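Local coordinates for muconate lactonizing enzyme (Corynebacterium glutamicum, PDB 3I4K), which belongs to the enolase superfamily, as a magnesium-binding enzyme of the mandelate racemase and muconate lactonizing type with a barrel-shaped C-terminal domain, at residues V263-T277 with A292-E306. Sequence-based numbering, arbitrary orientation.
Sequences VVKAQAADVIALKTT and AEAGGLACHGATSLE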
# COMPACT_ATOMS: atom_id res chain seq x y z
N VAL A 263 13.37 -4.20 -9.60
CA VAL A 263 12.92 -4.87 -10.82
C VAL A 263 12.27 -3.84 -11.75
O VAL A 263 12.46 -3.87 -12.96
CB VAL A 263 11.92 -6.00 -10.46
CG1 VAL A 263 11.14 -6.43 -11.68
CG2 VAL A 263 12.69 -7.20 -9.89
N VAL A 264 11.50 -2.91 -11.18
CA VAL A 264 10.85 -1.88 -11.99
C VAL A 264 11.91 -1.03 -12.71
O VAL A 264 11.81 -0.79 -13.91
CB VAL A 264 9.96 -0.95 -11.13
CG1 VAL A 264 9.59 0.33 -11.91
CG2 VAL A 264 8.70 -1.68 -10.72
N LYS A 265 12.91 -0.59 -11.96
CA LYS A 265 13.97 0.22 -12.54
C LYS A 265 14.81 -0.54 -13.57
O LYS A 265 15.34 0.05 -14.50
CB LYS A 265 14.91 0.74 -11.46
CG LYS A 265 14.32 1.78 -10.52
CD LYS A 265 15.42 2.21 -9.55
CE LYS A 265 14.89 3.03 -8.40
NZ LYS A 265 15.97 3.22 -7.38
N ALA A 266 14.95 -1.85 -13.40
CA ALA A 266 15.75 -2.63 -14.35
C ALA A 266 14.93 -3.19 -15.51
O ALA A 266 15.48 -3.82 -16.41
CB ALA A 266 16.45 -3.76 -13.62
N GLN A 267 13.62 -2.96 -15.48
CA GLN A 267 12.68 -3.45 -16.49
C GLN A 267 12.96 -4.92 -16.64
O GLN A 267 13.01 -5.45 -17.74
CB GLN A 267 12.90 -2.74 -17.83
CG GLN A 267 12.81 -1.22 -17.74
CD GLN A 267 12.80 -0.55 -19.10
OE1 GLN A 267 13.54 -0.94 -20.00
NE2 GLN A 267 11.96 0.46 -19.25
N ALA A 268 13.12 -5.58 -15.49
CA ALA A 268 13.47 -6.99 -15.43
C ALA A 268 12.35 -8.02 -15.57
O ALA A 268 12.63 -9.21 -15.77
CB ALA A 268 14.26 -7.25 -14.13
N ALA A 269 11.10 -7.58 -15.47
CA ALA A 269 9.98 -8.51 -15.56
C ALA A 269 8.61 -7.88 -15.77
O ALA A 269 8.30 -6.83 -15.20
CB ALA A 269 9.94 -9.38 -14.30
N ASP A 270 7.79 -8.55 -16.58
CA ASP A 270 6.43 -8.10 -16.86
C ASP A 270 5.53 -8.46 -15.70
O ASP A 270 4.52 -7.81 -15.46
CB ASP A 270 5.89 -8.78 -18.12
CG ASP A 270 6.59 -8.34 -19.38
OD1 ASP A 270 6.26 -8.86 -20.46
OD2 ASP A 270 7.47 -7.47 -19.29
N VAL A 271 5.89 -9.51 -14.97
CA VAL A 271 5.05 -9.95 -13.87
C VAL A 271 5.82 -10.22 -12.58
O VAL A 271 6.98 -10.63 -12.62
CB VAL A 271 4.30 -11.24 -14.27
CG1 VAL A 271 3.17 -11.54 -13.26
CG2 VAL A 271 3.76 -11.11 -15.68
N ILE A 272 5.17 -9.99 -11.45
CA ILE A 272 5.78 -10.24 -10.15
C ILE A 272 4.96 -11.29 -9.40
O ILE A 272 3.75 -11.15 -9.25
CB ILE A 272 5.84 -8.97 -9.29
CG1 ILE A 272 6.90 -8.01 -9.85
CG2 ILE A 272 6.19 -9.34 -7.84
CD1 ILE A 272 7.10 -6.78 -9.01
N ALA A 273 5.64 -12.34 -8.93
CA ALA A 273 4.97 -13.40 -8.18
C ALA A 273 4.81 -12.90 -6.75
O ALA A 273 5.74 -12.95 -5.96
CB ALA A 273 5.82 -14.68 -8.21
N LEU A 274 3.62 -12.39 -6.44
CA LEU A 274 3.33 -11.85 -5.12
C LEU A 274 2.79 -12.93 -4.19
O LEU A 274 1.78 -13.57 -4.48
CB LEU A 274 2.37 -10.67 -5.27
CG LEU A 274 1.42 -10.05 -4.24
CD1 LEU A 274 1.79 -10.37 -2.81
CD2 LEU A 274 1.40 -8.55 -4.50
N LYS A 275 3.49 -13.14 -3.08
CA LYS A 275 3.11 -14.14 -2.09
C LYS A 275 3.11 -13.47 -0.72
O LYS A 275 4.13 -12.91 -0.29
CB LYS A 275 4.12 -15.29 -2.09
CG LYS A 275 4.43 -15.87 -3.45
CD LYS A 275 5.46 -17.00 -3.34
CE LYS A 275 5.80 -17.58 -4.72
NZ LYS A 275 6.92 -18.54 -4.67
N THR A 276 1.97 -13.53 -0.03
CA THR A 276 1.86 -12.92 1.28
C THR A 276 2.88 -13.47 2.27
O THR A 276 3.32 -12.77 3.18
CB THR A 276 0.42 -13.09 1.83
OG1 THR A 276 0.07 -14.49 1.82
CG2 THR A 276 -0.57 -12.33 0.96
N THR A 277 3.28 -14.72 2.07
CA THR A 277 4.26 -15.34 2.95
C THR A 277 5.67 -14.81 2.71
O THR A 277 6.36 -14.37 3.65
CB THR A 277 4.25 -16.88 2.80
OG1 THR A 277 4.21 -17.23 1.41
CG2 THR A 277 3.02 -17.47 3.50
N ALA A 292 4.52 -2.42 -7.96
CA ALA A 292 4.34 -3.10 -9.24
C ALA A 292 3.32 -2.35 -10.12
O ALA A 292 3.59 -2.02 -11.28
CB ALA A 292 3.86 -4.54 -9.00
N GLU A 293 2.14 -2.08 -9.55
CA GLU A 293 1.08 -1.38 -10.26
C GLU A 293 1.54 -0.02 -10.81
O GLU A 293 1.21 0.35 -11.94
CB GLU A 293 -0.11 -1.18 -9.31
CG GLU A 293 -1.22 -0.33 -9.88
CD GLU A 293 -2.35 -0.14 -8.88
OE1 GLU A 293 -2.10 0.35 -7.75
OE2 GLU A 293 -3.49 -0.49 -9.24
N ALA A 294 2.32 0.72 -10.03
CA ALA A 294 2.79 2.03 -10.49
C ALA A 294 3.76 1.92 -11.68
O ALA A 294 3.79 2.79 -12.56
CB ALA A 294 3.45 2.76 -9.33
N GLY A 295 4.56 0.85 -11.71
CA GLY A 295 5.51 0.66 -12.79
C GLY A 295 4.90 -0.13 -13.95
O GLY A 295 5.59 -0.49 -14.90
N GLY A 296 3.59 -0.38 -13.86
CA GLY A 296 2.90 -1.12 -14.90
C GLY A 296 3.19 -2.62 -14.88
O GLY A 296 2.95 -3.32 -15.87
N LEU A 297 3.68 -3.13 -13.76
CA LEU A 297 3.99 -4.56 -13.69
C LEU A 297 2.82 -5.35 -13.08
O LEU A 297 2.34 -5.02 -12.00
CB LEU A 297 5.26 -4.80 -12.88
CG LEU A 297 6.52 -4.01 -13.29
CD1 LEU A 297 7.72 -4.58 -12.53
CD2 LEU A 297 6.77 -4.10 -14.78
N ALA A 298 2.37 -6.38 -13.78
CA ALA A 298 1.27 -7.20 -13.29
C ALA A 298 1.71 -7.99 -12.07
O ALA A 298 2.89 -8.30 -11.91
CB ALA A 298 0.81 -8.14 -14.38
N CYS A 299 0.75 -8.30 -11.20
CA CYS A 299 1.02 -9.12 -10.02
C CYS A 299 0.22 -10.42 -10.16
O CYS A 299 -0.94 -10.41 -10.58
CB CYS A 299 0.63 -8.40 -8.73
SG CYS A 299 1.76 -7.08 -8.19
N HIS A 300 0.87 -11.53 -9.85
CA HIS A 300 0.26 -12.86 -9.91
C HIS A 300 0.04 -13.31 -8.46
O HIS A 300 0.88 -13.06 -7.59
CB HIS A 300 1.23 -13.82 -10.61
CG HIS A 300 0.71 -15.22 -10.77
ND1 HIS A 300 -0.31 -15.54 -11.65
CD2 HIS A 300 1.12 -16.39 -10.23
CE1 HIS A 300 -0.49 -16.85 -11.65
NE2 HIS A 300 0.37 -17.39 -10.80
N GLY A 301 -1.10 -13.93 -8.18
CA GLY A 301 -1.36 -14.41 -6.84
C GLY A 301 -0.56 -15.69 -6.67
O GLY A 301 -1.12 -16.79 -6.77
N ALA A 302 0.74 -15.56 -6.41
CA ALA A 302 1.64 -16.70 -6.26
C ALA A 302 1.56 -17.42 -4.92
O ALA A 302 1.11 -16.87 -3.91
CB ALA A 302 3.09 -16.26 -6.54
N THR A 303 2.04 -18.66 -4.91
CA THR A 303 2.00 -19.49 -3.71
C THR A 303 3.35 -20.05 -3.33
O THR A 303 4.21 -20.32 -4.18
CB THR A 303 1.03 -20.68 -3.90
OG1 THR A 303 0.91 -21.39 -2.67
CG2 THR A 303 1.52 -21.62 -4.98
N SER A 304 3.55 -20.20 -2.02
CA SER A 304 4.76 -20.78 -1.47
C SER A 304 4.33 -22.18 -1.05
O SER A 304 4.95 -22.81 -0.18
CB SER A 304 5.22 -19.99 -0.25
OG SER A 304 5.72 -18.73 -0.63
N LEU A 305 3.25 -22.66 -1.68
CA LEU A 305 2.65 -23.95 -1.38
C LEU A 305 2.13 -23.91 0.05
O LEU A 305 2.44 -24.78 0.88
CB LEU A 305 3.66 -25.09 -1.54
CG LEU A 305 3.72 -25.81 -2.90
CD1 LEU A 305 2.90 -25.08 -3.97
CD2 LEU A 305 5.18 -25.92 -3.30
N GLU A 306 1.34 -22.88 0.34
CA GLU A 306 0.75 -22.71 1.66
C GLU A 306 -0.31 -23.77 1.91
O GLU A 306 -0.89 -24.32 0.96
CB GLU A 306 0.06 -21.34 1.81
CG GLU A 306 0.97 -20.12 1.72
CD GLU A 306 1.29 -19.71 0.29
OE1 GLU A 306 0.75 -20.33 -0.65
OE2 GLU A 306 2.08 -18.77 0.11
O HOH W 1 3.92 -5.72 -17.35
O HOH W 2 -0.30 -14.60 -3.21
O HOH W 3 7.78 -19.16 -2.29
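Two donors grip Glu306 OE2: the hydroxyl OG1 of Thr277, 2.9 Å away on the carboxylate oxygen's anti lone pair, and the backbone N of Ser304, which meets it from above the carboxylate plane. The side chains of Thr277 and Glu306 arrive from opposite directions, and a bend at chi2 (82°) turns the carboxylate back to Ser304 N of its own loop. Thr277 OG1 also lies 2.9 Å from Ser304 OG.

Earlier in both segments, 271-274 and 298-301 run as neighbouring parallel strands. Ile272 N donates to Ala298 O and its carbonyl receives His300 N in a nearly straight bond (171°), while Leu274 N continues the ladder to His300 O. Side chains alternate between faces: Leu274 CD2 meets Cys299 SG on one, and Val271 CG1 reaches His300 CB on the other. At the helix-side end, Leu297 rests CD1 on Val264 CG2 (3.6 Å), and Ile272 CD1 touches both that leucine methyl and Ala292 CB.

At the far end the extended Lys275 runs alongside Ala302, its CG packed tightly on the methyl CB at 3.4 Å. Its NZ is hydrogen-bonded to Asp251, a magnesium ligand, and shares a water with Ser304 OG. Strands 271-274 and 298-301, joined through helix 282-294, form a beta-alpha-beta unit of the enolase-type barrel, whose C-terminal strand ends face the metal site.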